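Local atomic coordinates of putative esterase (Bacteroides intestinalis DSM 17393, PDB entry 5VOL), a protein that acts as a ferulic acid esterase of carbohydrate esterase family 1, probably cleaving feruloyl esters from arabinoxylan, and carries bound calcium. Residues 98-103 / 138-143; 158-163 / 216-221; 164-169 / 193-198; 223-228 / 250-255. One frame throughout, in Å; residues are numbered along the deposited sequence.

Contact 1 of 4, residues 98-103 / 138-143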
loop_
_atom_site.group_PDB
_atom_site.type_symbol
_atom_site.label_atom_id
_atom_site.label_comp_id
_atom_site.label_asym_id
_atom_site.label_seq_id
_atom_site.Cartn_x
_atom_site.Cartn_y
_atom_site.Cartn_z
ATOM N N ASN C 98 25.688 0.239 -25.396
ATOM C CA ASN C 98 24.824 -0.058 -24.249
ATOM C C ASN C 98 25.448 -1.145 -23.379
ATOM O O ASN C 98 25.949 -2.139 -23.897
ATOM C CB ASN C 98 23.441 -0.511 -24.722
ATOM C CG ASN C 98 22.539 0.647 -25.083
ATOM O OD1 ASN C 98 21.555 0.919 -24.387
ATOM N ND2 ASN C 98 22.855 1.331 -26.180
ATOM N N GLY C 99 25.433 -0.975 -22.061
ATOM C CA GLY C 99 25.887 -2.061 -21.209
ATOM C C GLY C 99 26.829 -1.661 -20.097
ATOM O O GLY C 99 27.394 -0.571 -20.127
ATOM N N TYR C 100 27.014 -2.563 -19.130
ATOM C CA TYR C 100 27.704 -2.243 -17.875
ATOM C C TYR C 100 28.977 -3.053 -17.656
ATOM O O TYR C 100 29.775 -2.720 -16.788
ATOM C CB TYR C 100 26.736 -2.440 -16.671
ATOM C CG TYR C 100 25.626 -1.418 -16.709
ATOM C CD1 TYR C 100 25.877 -0.103 -16.356
ATOM C CD2 TYR C 100 24.355 -1.748 -17.172
ATOM C CE1 TYR C 100 24.892 0.859 -16.438
ATOM C CE2 TYR C 100 23.357 -0.792 -17.252
ATOM C CZ TYR C 100 23.639 0.514 -16.876
ATOM O OH TYR C 100 22.684 1.503 -16.948
ATOM N N PHE C 101 29.180 -4.110 -18.439
ATOM C CA PHE C 101 30.347 -4.962 -18.220
ATOM C C PHE C 101 31.438 -4.637 -19.249
ATOM O O PHE C 101 31.173 -3.975 -20.251
ATOM C CB PHE C 101 29.957 -6.437 -18.303
ATOM C CG PHE C 101 28.680 -6.774 -17.551
ATOM C CD1 PHE C 101 28.504 -6.364 -16.243
ATOM C CD2 PHE C 101 27.667 -7.497 -18.163
ATOM C CE1 PHE C 101 27.332 -6.668 -15.541
ATOM C CE2 PHE C 101 26.490 -7.811 -17.475
ATOM C CZ PHE C 101 26.326 -7.398 -16.156
ATOM N N ASP C 102 32.656 -5.101 -18.996
ATOM C CA ASP C 102 33.752 -4.913 -19.946
ATOM C C ASP C 102 33.511 -5.702 -21.222
ATOM O O ASP C 102 33.358 -6.929 -21.200
ATOM C CB ASP C 102 35.080 -5.307 -19.305
ATOM C CG ASP C 102 35.706 -4.169 -18.558
ATOM O OD1 ASP C 102 35.062 -3.097 -18.464
ATOM O OD2 ASP C 102 36.847 -4.323 -18.072
ATOM N N MET C 103 33.448 -4.970 -22.327
ATOM C CA MET C 103 33.265 -5.553 -23.647
ATOM C C MET C 103 34.431 -5.158 -24.569
ATOM O O MET C 103 35.131 -4.181 -24.309
ATOM C CB MET C 103 31.926 -5.103 -24.237
ATOM C CG MET C 103 30.706 -5.531 -23.387
ATOM S SD MET C 103 29.158 -4.758 -23.888
ATOM C CE MET C 103 29.512 -3.050 -23.493
ATOM N N LEU C 138 17.104 -0.729 -13.379
ATOM C CA LEU C 138 16.025 -1.383 -14.107
ATOM C C LEU C 138 16.516 -2.050 -15.391
ATOM O O LEU C 138 17.442 -1.560 -16.048
ATOM C CB LEU C 138 14.911 -0.379 -14.436
ATOM C CG LEU C 138 15.303 0.661 -15.493
ATOM C CD1 LEU C 138 14.699 0.327 -16.863
ATOM C CD2 LEU C 138 14.902 2.054 -15.062
ATOM N N SER C 139 15.892 -3.178 -15.729
ATOM C CA SER C 139 16.176 -3.897 -16.972
ATOM C C SER C 139 17.655 -4.236 -17.125
ATOM O O SER C 139 18.217 -4.964 -16.307
ATOM C CB SER C 139 15.706 -3.078 -18.169
ATOM O OG SER C 139 15.361 -3.922 -19.245
ATOM N N MET C 140 18.273 -3.732 -18.197
ATOM C CA MET C 140 19.714 -3.871 -18.377
ATOM C C MET C 140 20.450 -3.399 -17.131
ATOM O O MET C 140 21.400 -4.039 -16.680
ATOM C CB MET C 140 20.194 -3.076 -19.602
ATOM C CG MET C 140 21.686 -3.177 -19.907
ATOM S SD MET C 140 22.137 -2.258 -21.413
ATOM C CE MET C 140 22.230 -0.572 -20.819
ATOM N N GLY C 141 20.014 -2.264 -16.591
ATOM C CA GLY C 141 20.573 -1.723 -15.360
ATOM C C GLY C 141 20.359 -2.598 -14.128
ATOM O O GLY C 141 21.167 -2.568 -13.200
ATOM N N GLY C 142 19.276 -3.373 -14.121
ATOM C CA GLY C 142 19.016 -4.339 -13.066
ATOM C C GLY C 142 19.981 -5.510 -13.136
ATOM O O GLY C 142 20.410 -6.036 -12.112
ATOM N N GLY C 143 20.318 -5.937 -14.352
ATOM C CA GLY C 143 21.299 -6.996 -14.511
ATOM C C GLY C 143 22.682 -6.483 -14.154
ATOM O O GLY C 143 23.470 -7.180 -13.516
#

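Contact 2 of 4, residues 158-163 / 216-221. With CA (calcium ion), chain Q.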
loop_
_atom_site.group_PDB
_atom_site.type_symbol
_atom_site.label_atom_id
_atom_site.label_comp_id
_atom_site.label_asym_id
_atom_site.label_seq_id
_atom_site.Cartn_x
_atom_site.Cartn_y
_atom_site.Cartn_z
ATOM N N ALA C 158 24.145 -3.751 -0.520
ATOM C CA ALA C 158 22.776 -4.038 -0.941
ATOM C C ALA C 158 22.565 -3.866 -2.448
ATOM O O ALA C 158 23.104 -2.941 -3.043
ATOM C CB ALA C 158 21.803 -3.137 -0.180
ATOM N N VAL C 159 21.741 -4.739 -3.024
ATOM C CA VAL C 159 21.345 -4.675 -4.431
ATOM C C VAL C 159 19.819 -4.697 -4.556
ATOM O O VAL C 159 19.163 -5.572 -4.000
ATOM C CB VAL C 159 21.925 -5.856 -5.244
ATOM C CG1 VAL C 159 21.426 -5.812 -6.699
ATOM C CG2 VAL C 159 23.462 -5.847 -5.198
ATOM N N TYR C 160 19.261 -3.741 -5.296
ATOM C CA TYR C 160 17.829 -3.737 -5.586
ATOM C C TYR C 160 17.656 -3.840 -7.102
ATOM O O TYR C 160 17.912 -2.889 -7.821
ATOM C CB TYR C 160 17.152 -2.469 -5.060
ATOM C CG TYR C 160 15.639 -2.532 -5.061
ATOM C CD1 TYR C 160 14.911 -2.423 -6.243
ATOM C CD2 TYR C 160 14.935 -2.693 -3.870
ATOM C CE1 TYR C 160 13.507 -2.485 -6.241
ATOM C CE2 TYR C 160 13.539 -2.756 -3.851
ATOM C CZ TYR C 160 12.835 -2.653 -5.034
ATOM O OH TYR C 160 11.461 -2.713 -4.997
ATOM N N ALA C 161 17.205 -4.992 -7.567
ATOM C CA ALA C 161 17.107 -5.294 -8.991
ATOM C C ALA C 161 15.668 -5.151 -9.503
ATOM O O ALA C 161 14.813 -5.931 -9.097
ATOM C CB ALA C 161 17.607 -6.711 -9.235
ATOM N N MET C 162 15.403 -4.177 -10.385
ATOM C CA MET C 162 14.047 -3.951 -10.918
ATOM C C MET C 162 13.882 -4.505 -12.319
ATOM O O MET C 162 14.628 -4.101 -13.210
ATOM C CB MET C 162 13.708 -2.458 -10.984
ATOM C CG MET C 162 14.030 -1.644 -9.742
ATOM S SD MET C 162 13.898 0.099 -10.172
ATOM C CE MET C 162 14.407 0.825 -8.621
ATOM N N SER C 163 12.900 -5.389 -12.513
ATOM C CA SER C 163 12.591 -5.939 -13.832
ATOM C C SER C 163 13.878 -6.340 -14.553
ATOM O O SER C 163 14.081 -5.985 -15.720
ATOM C CB SER C 163 11.829 -4.917 -14.666
ATOM O OG SER C 163 10.804 -4.281 -13.914
ATOM N N PHE C 216 17.254 -7.631 -3.116
ATOM C CA PHE C 216 15.820 -7.389 -3.293
ATOM C C PHE C 216 15.515 -7.483 -4.791
ATOM O O PHE C 216 16.085 -6.739 -5.583
ATOM C CB PHE C 216 15.438 -6.012 -2.729
ATOM C CG PHE C 216 13.976 -5.860 -2.365
ATOM C CD1 PHE C 216 12.980 -5.945 -3.333
ATOM C CD2 PHE C 216 13.605 -5.595 -1.046
ATOM C CE1 PHE C 216 11.636 -5.782 -3.001
ATOM C CE2 PHE C 216 12.267 -5.428 -0.699
ATOM C CZ PHE C 216 11.270 -5.530 -1.675
ATOM N N VAL C 217 14.646 -8.413 -5.172
ATOM C CA VAL C 217 14.262 -8.604 -6.570
ATOM C C VAL C 217 12.784 -8.264 -6.773
ATOM O O VAL C 217 11.905 -8.811 -6.095
ATOM C CB VAL C 217 14.549 -10.042 -7.014
ATOM C CG1 VAL C 217 14.042 -10.286 -8.435
ATOM C CG2 VAL C 217 16.062 -10.314 -6.898
ATOM N N ASP C 218 12.514 -7.366 -7.718
ATOM C CA ASP C 218 11.183 -6.772 -7.892
ATOM C C ASP C 218 10.819 -6.757 -9.377
ATOM O O ASP C 218 11.457 -6.033 -10.136
ATOM C CB ASP C 218 11.197 -5.351 -7.315
ATOM C CG ASP C 218 9.853 -4.665 -7.338
ATOM O OD1 ASP C 218 8.809 -5.318 -7.559
ATOM O OD2 ASP C 218 9.854 -3.437 -7.097
ATOM N N CYS C 219 9.815 -7.544 -9.786
ATOM C CA CYS C 219 9.480 -7.710 -11.218
ATOM C C CYS C 219 7.993 -8.007 -11.428
ATOM O O CYS C 219 7.415 -8.832 -10.716
ATOM C CB CYS C 219 10.320 -8.831 -11.834
ATOM S SG CYS C 219 10.121 -9.042 -13.647
ATOM N N GLY C 220 7.379 -7.333 -12.400
ATOM C CA GLY C 220 5.936 -7.360 -12.575
ATOM C C GLY C 220 5.387 -8.642 -13.164
ATOM O O GLY C 220 6.079 -9.340 -13.905
ATOM N N ASP C 221 4.123 -8.939 -12.881
ATOM C CA ASP C 221 3.548 -10.193 -13.350
ATOM C C ASP C 221 3.409 -10.229 -14.877
ATOM O O ASP C 221 3.367 -11.311 -15.463
ATOM C CB ASP C 221 2.195 -10.488 -12.652
ATOM C CG ASP C 221 1.073 -9.520 -13.025
ATOM O OD1 ASP C 221 1.333 -8.379 -13.452
ATOM O OD2 ASP C 221 -0.106 -9.920 -12.844
HETATM CA CA CA Q . -1.075 -8.007 -14.010
HETATM O O HOH W 1 8.263 -5.361 -14.288
HETATM O O HOH W 2 -2.591 -6.558 -15.448
HETATM O O HOH W 3 -1.783 -10.097 -15.442
#

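Contact 3 of 4, residues 164-169 / 193-198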
loop_
_atom_site.group_PDB
_atom_site.type_symbol
_atom_site.label_atom_id
_atom_site.label_comp_id
_atom_site.label_asym_id
_atom_site.label_seq_id
_atom_site.Cartn_x
_atom_site.Cartn_y
_atom_site.Cartn_z
ATOM N N ALA C 164 14.754 -7.041 -13.837
ATOM C CA ALA C 164 16.172 -7.093 -14.196
ATOM C C ALA C 164 16.457 -8.012 -15.372
ATOM O O ALA C 164 15.811 -9.036 -15.537
ATOM C CB ALA C 164 17.004 -7.527 -12.996
ATOM N N LEU C 165 17.438 -7.633 -16.183
ATOM C CA LEU C 165 17.936 -8.520 -17.234
ATOM C C LEU C 165 18.935 -9.493 -16.609
ATOM O O LEU C 165 20.144 -9.321 -16.742
ATOM C CB LEU C 165 18.585 -7.717 -18.354
ATOM C CG LEU C 165 19.090 -8.457 -19.597
ATOM C CD1 LEU C 165 17.911 -9.014 -20.404
ATOM C CD2 LEU C 165 19.950 -7.519 -20.452
ATOM N N MET C 166 18.417 -10.482 -15.883
ATOM C CA MET C 166 19.252 -11.429 -15.146
ATOM C C MET C 166 19.995 -12.339 -16.120
ATOM O O MET C 166 21.081 -12.831 -15.832
ATOM C CB MET C 166 18.399 -12.266 -14.195
ATOM C CG MET C 166 17.775 -11.470 -13.041
ATOM S SD MET C 166 18.994 -10.512 -12.108
ATOM C CE MET C 166 18.061 -10.176 -10.584
ATOM N N SER C 167 19.354 -12.589 -17.253
ATOM C CA SER C 167 19.947 -13.315 -18.374
ATOM C C SER C 167 19.058 -13.051 -19.574
ATOM O O SER C 167 17.980 -12.482 -19.419
ATOM C CB SER C 167 20.055 -14.818 -18.092
ATOM O OG SER C 167 18.779 -15.409 -17.879
ATOM N N ILE C 168 19.489 -13.468 -20.763
ATOM C CA ILE C 168 18.664 -13.302 -21.959
ATOM C C ILE C 168 17.398 -14.131 -21.867
ATOM O O ILE C 168 17.470 -15.333 -21.628
ATOM C CB ILE C 168 19.422 -13.710 -23.243
ATOM C CG1 ILE C 168 20.756 -12.966 -23.329
ATOM C CG2 ILE C 168 18.557 -13.458 -24.468
ATOM C CD1 ILE C 168 20.610 -11.467 -23.493
ATOM N N PRO C 169 16.231 -13.495 -22.064
ATOM C CA PRO C 169 14.945 -14.206 -22.022
ATOM C C PRO C 169 14.820 -15.204 -23.167
ATOM O O PRO C 169 15.404 -14.973 -24.222
ATOM C CB PRO C 169 13.911 -13.083 -22.165
ATOM C CG PRO C 169 14.639 -11.985 -22.868
ATOM C CD PRO C 169 16.071 -12.070 -22.403
ATOM N N ASN C 193 27.864 -13.207 -18.553
ATOM C CA ASN C 193 27.788 -12.736 -17.173
ATOM C C ASN C 193 26.412 -12.979 -16.548
ATOM O O ASN C 193 25.964 -12.208 -15.693
ATOM C CB ASN C 193 28.162 -11.254 -17.111
ATOM C CG ASN C 193 29.649 -11.027 -17.331
ATOM O OD1 ASN C 193 30.079 -10.543 -18.389
ATOM N ND2 ASN C 193 30.441 -11.388 -16.348
ATOM N N SER C 194 25.756 -14.051 -16.989
ATOM C CA SER C 194 24.435 -14.418 -16.500
ATOM C C SER C 194 24.381 -14.355 -14.975
ATOM O O SER C 194 25.235 -14.920 -14.289
ATOM C CB SER C 194 24.049 -15.817 -16.975
ATOM O OG SER C 194 22.832 -16.241 -16.373
ATOM N N CYS C 195 23.394 -13.630 -14.462
ATOM C CA CYS C 195 23.228 -13.486 -13.022
ATOM C C CYS C 195 22.741 -14.799 -12.454
ATOM O O CYS C 195 23.099 -15.174 -11.345
ATOM C CB CYS C 195 22.248 -12.350 -12.698
ATOM S SG CYS C 195 22.883 -10.714 -13.149
ATOM N N VAL C 196 21.917 -15.490 -13.231
ATOM C CA VAL C 196 21.397 -16.788 -12.847
ATOM C C VAL C 196 22.516 -17.814 -12.772
ATOM O O VAL C 196 22.696 -18.461 -11.739
ATOM C CB VAL C 196 20.320 -17.261 -13.824
ATOM C CG1 VAL C 196 19.821 -18.646 -13.433
ATOM C CG2 VAL C 196 19.155 -16.249 -13.860
ATOM N N LYS C 197 23.290 -17.943 -13.853
ATOM C CA LYS C 197 24.390 -18.904 -13.890
ATOM C C LYS C 197 25.357 -18.682 -12.738
ATOM O O LYS C 197 25.856 -19.639 -12.149
ATOM C CB LYS C 197 25.154 -18.831 -15.223
ATOM C CG LYS C 197 26.415 -19.697 -15.225
ATOM C CD LYS C 197 27.145 -19.705 -16.575
ATOM C CE LYS C 197 27.965 -18.439 -16.780
ATOM N NZ LYS C 197 28.952 -18.204 -15.664
ATOM N N TYR C 198 25.612 -17.417 -12.414
ATOM C CA TYR C 198 26.571 -17.077 -11.373
ATOM C C TYR C 198 26.199 -17.709 -10.039
ATOM O O TYR C 198 27.066 -18.169 -9.296
ATOM C CB TYR C 198 26.678 -15.567 -11.211
ATOM C CG TYR C 198 27.884 -15.165 -10.408
ATOM C CD1 TYR C 198 27.826 -15.072 -9.025
ATOM C CD2 TYR C 198 29.093 -14.896 -11.034
ATOM C CE1 TYR C 198 28.940 -14.715 -8.287
ATOM C CE2 TYR C 198 30.206 -14.534 -10.306
ATOM C CZ TYR C 198 30.122 -14.450 -8.931
ATOM O OH TYR C 198 31.231 -14.083 -8.204
#

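Contact 4 of 4, residues 223-228 / 250-255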
loop_
_atom_site.group_PDB
_atom_site.type_symbol
_atom_site.label_atom_id
_atom_site.label_comp_id
_atom_site.label_asym_id
_atom_site.label_seq_id
_atom_site.Cartn_x
_atom_site.Cartn_y
_atom_site.Cartn_z
ATOM N N ASP C 223 5.665 -8.802 -17.013
ATOM C CA ASP C 223 6.973 -8.506 -17.585
ATOM C C ASP C 223 7.573 -9.684 -18.354
ATOM O O ASP C 223 7.549 -10.814 -17.873
ATOM C CB ASP C 223 7.940 -8.090 -16.467
ATOM C CG ASP C 223 9.111 -7.306 -16.981
ATOM O OD1 ASP C 223 9.928 -7.875 -17.741
ATOM O OD2 ASP C 223 9.235 -6.119 -16.613
ATOM N N PHE C 224 8.137 -9.416 -19.533
ATOM C CA PHE C 224 8.766 -10.475 -20.329
ATOM C C PHE C 224 10.029 -11.010 -19.653
ATOM O O PHE C 224 10.497 -12.088 -19.993
ATOM C CB PHE C 224 9.070 -9.983 -21.756
ATOM C CG PHE C 224 10.300 -9.114 -21.871
ATOM C CD1 PHE C 224 10.385 -7.911 -21.197
ATOM C CD2 PHE C 224 11.353 -9.486 -22.693
ATOM C CE1 PHE C 224 11.512 -7.099 -21.314
ATOM C CE2 PHE C 224 12.482 -8.678 -22.817
ATOM C CZ PHE C 224 12.560 -7.483 -22.118
ATOM N N LEU C 225 10.554 -10.286 -18.661
ATOM C CA LEU C 225 11.709 -10.772 -17.913
ATOM C C LEU C 225 11.338 -11.467 -16.593
ATOM O O LEU C 225 12.225 -11.818 -15.815
ATOM C CB LEU C 225 12.690 -9.622 -17.639
ATOM C CG LEU C 225 13.550 -9.207 -18.837
ATOM C CD1 LEU C 225 14.331 -7.924 -18.571
ATOM C CD2 LEU C 225 14.510 -10.340 -19.180
ATOM N N LEU C 226 10.048 -11.683 -16.349
ATOM C CA LEU C 226 9.611 -12.334 -15.111
ATOM C C LEU C 226 10.234 -13.724 -14.961
ATOM O O LEU C 226 10.732 -14.078 -13.897
ATOM C CB LEU C 226 8.080 -12.436 -15.045
ATOM C CG LEU C 226 7.538 -13.185 -13.808
ATOM C CD1 LEU C 226 7.916 -12.498 -12.501
ATOM C CD2 LEU C 226 6.027 -13.356 -13.866
ATOM N N ASP C 227 10.229 -14.507 -16.035
ATOM C CA ASP C 227 10.692 -15.887 -15.935
ATOM C C ASP C 227 12.166 -15.988 -15.526
ATOM O O ASP C 227 12.531 -16.866 -14.731
ATOM C CB ASP C 227 10.436 -16.623 -17.258
ATOM C CG ASP C 227 8.982 -17.056 -17.410
ATOM O OD1 ASP C 227 8.168 -16.773 -16.496
ATOM O OD2 ASP C 227 8.643 -17.675 -18.442
ATOM N N ARG C 228 13.013 -15.097 -16.038
ATOM C CA ARG C 228 14.425 -15.110 -15.651
ATOM C C ARG C 228 14.639 -14.629 -14.214
ATOM O O ARG C 228 15.573 -15.065 -13.540
ATOM C CB ARG C 228 15.263 -14.243 -16.589
ATOM C CG ARG C 228 15.359 -14.770 -18.009
ATOM C CD ARG C 228 15.847 -16.200 -18.050
ATOM N NE ARG C 228 16.251 -16.592 -19.405
ATOM C CZ ARG C 228 16.179 -17.833 -19.877
ATOM N NH1 ARG C 228 15.718 -18.817 -19.110
ATOM N NH2 ARG C 228 16.562 -18.091 -21.124
ATOM N N GLY C 250 2.001 -5.345 -13.089
ATOM C CA GLY C 250 2.565 -4.475 -14.100
ATOM C C GLY C 250 3.574 -5.110 -15.034
ATOM O O GLY C 250 3.911 -6.282 -14.920
ATOM N N GLY C 251 4.079 -4.303 -15.958
ATOM C CA GLY C 251 5.046 -4.786 -16.922
ATOM C C GLY C 251 6.340 -4.001 -16.937
ATOM O O GLY C 251 6.757 -3.422 -15.932
ATOM N N HIS C 252 6.980 -3.997 -18.102
ATOM C CA HIS C 252 8.295 -3.407 -18.280
ATOM C C HIS C 252 8.090 -1.928 -18.529
ATOM O O HIS C 252 8.267 -1.461 -19.653
ATOM C CB HIS C 252 9.029 -4.068 -19.467
ATOM C CG HIS C 252 10.514 -4.157 -19.305
ATOM N ND1 HIS C 252 11.112 -4.936 -18.339
ATOM C CD2 HIS C 252 11.526 -3.588 -20.009
ATOM C CE1 HIS C 252 12.425 -4.827 -18.438
ATOM N NE2 HIS C 252 12.699 -4.024 -19.454
ATOM N N ASP C 253 7.716 -1.178 -17.496
ATOM C CA ASP C 253 7.332 0.211 -17.718
ATOM C C ASP C 253 7.704 1.119 -16.554
ATOM O O ASP C 253 8.040 0.647 -15.462
ATOM C CB ASP C 253 5.826 0.299 -18.005
ATOM C CG ASP C 253 4.983 -0.256 -16.866
ATOM O OD1 ASP C 253 5.054 0.310 -15.758
ATOM O OD2 ASP C 253 4.253 -1.253 -17.072
ATOM N N TRP C 254 7.641 2.425 -16.794
ATOM C CA TRP C 254 8.130 3.389 -15.814
ATOM C C TRP C 254 7.215 3.568 -14.606
ATOM O O TRP C 254 7.673 4.020 -13.552
ATOM C CB TRP C 254 8.408 4.739 -16.489
ATOM C CG TRP C 254 9.843 4.758 -16.895
ATOM C CD1 TRP C 254 10.354 4.483 -18.135
ATOM C CD2 TRP C 254 10.975 4.972 -16.032
ATOM N NE1 TRP C 254 11.730 4.543 -18.103
ATOM C CE2 TRP C 254 12.133 4.838 -16.822
ATOM C CE3 TRP C 254 11.115 5.281 -14.667
ATOM C CZ2 TRP C 254 13.420 5.004 -16.299
ATOM C CZ3 TRP C 254 12.390 5.448 -14.146
ATOM C CH2 TRP C 254 13.531 5.307 -14.966
ATOM N N GLU C 255 5.947 3.189 -14.712
ATOM C CA GLU C 255 5.138 3.186 -13.494
ATOM C C GLU C 255 5.681 2.131 -12.545
ATOM O O GLU C 255 5.688 2.325 -11.333
ATOM C CB GLU C 255 3.653 2.934 -13.785
ATOM C CG GLU C 255 2.903 4.166 -14.266
ATOM C CD GLU C 255 2.927 5.312 -13.266
ATOM O OE1 GLU C 255 2.292 5.205 -12.184
ATOM O OE2 GLU C 255 3.593 6.337 -13.550
HETATM O O HOH W 1 8.263 -5.361 -14.288
#

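Contact 1 of 4, residues 98-103 / 138-143
Met140 and Gly141, in the first turn of helix 140-151, meet Asn98, Gly99 and Tyr100 in a buried contact of van der Waals touches between a loop and a helix start, close to the end of strand 133-138 in the central sheet. Met140 carries most of it. Its CG stands anti to the backbone N (chi1 -179°), and the extended chain then bends at chi3 (80°), bringing CE over the backbone of the loop. There CE lies 3.5 Å from the N of Gly99, while SD rests 3.8 Å from the CA of Gly99. The same methyl carbon also reaches Tyr100, with 3.7 Å between Met140 CE and Tyr100 CE2. Asn98 crosses the methionine at about a right angle, its CB 4.0 Å from Met140 SD. The amide of Asn98 is engaged elsewhere: OD1 accepts from Trp54 N, and ND2 donates to Gly91 O and Glu96 O.

Ser139 and Gly141 fit the GxSxG nucleophile elbow of alpha/beta-hydrolases, a strained turn between strand and helix, and the positive phi of Ser139 (55°) suits that reading. Within such a turn Gly141 has little space for a CB, because one would clash with Leu138 O. The bare CA instead receives the tyrosine ring obliquely, at 3.5 Å from Tyr100 CE2, and the hydroxyl beyond is hydrogen-bonded to His51 O. Two residues further along the helix, Gly143 O lies in the plane of the Phe101 ring, 3.9 Å from its CZ, while the same ring also packs on Asn147, Tyr148 and Arg151 of helix 140-151.

Contact 2 of 4, residues 158-163 / 216-221
Tyr160, Ala161 and Met162 pair with Phe216, Val217 and Asp218 as parallel neighbours, the strand segments running 8° apart and bonded through Val159 O, Ala161 N and O, and Ser163 N. On the face shared by Tyr160, Phe216 and Asp218, the two rings form an offset stack with centroids 4.6 Å apart. The planes differ by only 18°, and Tyr160 CE2 sits over the phenylalanine face near its rim, 3.3 Å from CD1 of Phe216. Beyond the stack, Tyr160 OH donates to Asp218 OD2 at 2.7 Å, meeting that oxygen from above the carboxylate plane; Arg248 forms a salt bridge to the same oxygen. A leucine in place of Tyr160 would probably leave Asp218 OD2 without this donor and Phe216 without its stacking partner. Past the strands, one water accepts from both Ser163 OG (2.8 Å) and Gly220 N, while Trp257 NE1 also bonds to the serine hydroxyl. Asp221 then grips the calcium ion with OD1 at 2.5 Å and OD2 at 2.4 Å, together with Asp222, Asp249, two waters and Gln244 of the second subunit. Adjacent parallel strands whose C-terminal loops carry functional residues are typical of the alpha/beta-hydrolase sheet.

Contact 3 of 4, residues 164-169 / 193-198
Where Met166 meets Cys195 the flat groups are peptides, since no aromatic ring or other planar side chain takes part across the contact. The planar carbonyl of Met166 is approached at its oxygen by the N-H of Cys195, 2.8 Å from Met166 O to Cys195 N, with a C=O...N angle of 164°. This bond engages an N-H in the first turn of helix 195-200, whose N-cap is Ser194: OG of Ser194 accepts from Lys197 N at 3.1 Å and an almost straight 177°. The two acceptors thus serve N-H groups of the same helix start, and the Met166 carbonyl would probably be polarised by lying there. An alanine in place of Ser194 would probably leave the Lys197 N-H without its cap and the start of the helix less firmly fixed.

Around this polar core the side chains close in. Met166 bends at chi2 (-53°), so that SD comes alongside Cys195, 3.8 Å from its CB and 4.0 Å from its SG. Farther back, Met166 CB touches Val196 CG2 at 4.1 Å, and both side chains also pack on Phe232 of helix 226-238. The loop after strand 158-162 is thereby joined to the helical region that follows it. Ser167 turns toward the helix start as well: its CB lies 3.6 Å from Ser194 OG, and its own OG comes to 4.1 Å from Val196 CG2.

Contact 4 of 4, residues 223-228 / 250-255
His252 ND1 donates to Asp223 OD2 at 2.8 Å with an N-H...O angle of 159°. The oxygen lies in the imidazole plane, and the bond arrives on the syn side of a carboxylate turned 75° from the ring. Phe224 closes on one face of the imidazole in a T-shaped pair, planes 84° apart, with CE1 of Phe224 above the ring centre of His252. Leu225 adds an oblique touch, its CD1 3.6 Å from His252 CE1.

Several further bonds set these groups in place. Asp223 OD1 uses its anti lone pair to accept from Leu225 N at 2.7 Å, an Asx turn inside the type I turn that leads into helix 226-238. A water donates both to Asp223 OD2 (2.6 Å) and to Gly251 O, so the carboxylate is gripped at each oxygen and its rotation is restrained. Behind the histidine, Asp253 OD2 accepts from Gly251 N at 3.3 Å, while OD1 of Asp253 forms a salt bridge to Arg72 of the third subunit. At the other ring nitrogen, His252 NE2 is hydrogen-bonded to Ser139 OG. Acid, histidine and serine joined in this order are consistent with the Ser-His-Asp catalytic triad of alpha/beta-hydrolases.

In the fold
Along the chain contact 1 closes first, contact 2 opens next with contact 3 nested in its loop, and contact 4 follows. Segments 138-143, 158-163, 164-169 and 216-221 lie along or just past strands 133-138, 158-162 and 214-218, parallel neighbours in one mixed sheet. Contacts 2 and 4, with centres about 10 Å apart, share a water; contacts 1 and 4, about 16 Å apart between centres, still meet through serine and histidine. Contact 3 lies about 11 Å from contact 1, centre to centre. Contacts 1 and 4 thus bring the probable triad together, with a calcium ion bound at the end of contact 2, near contact 4, and shared with a second subunit.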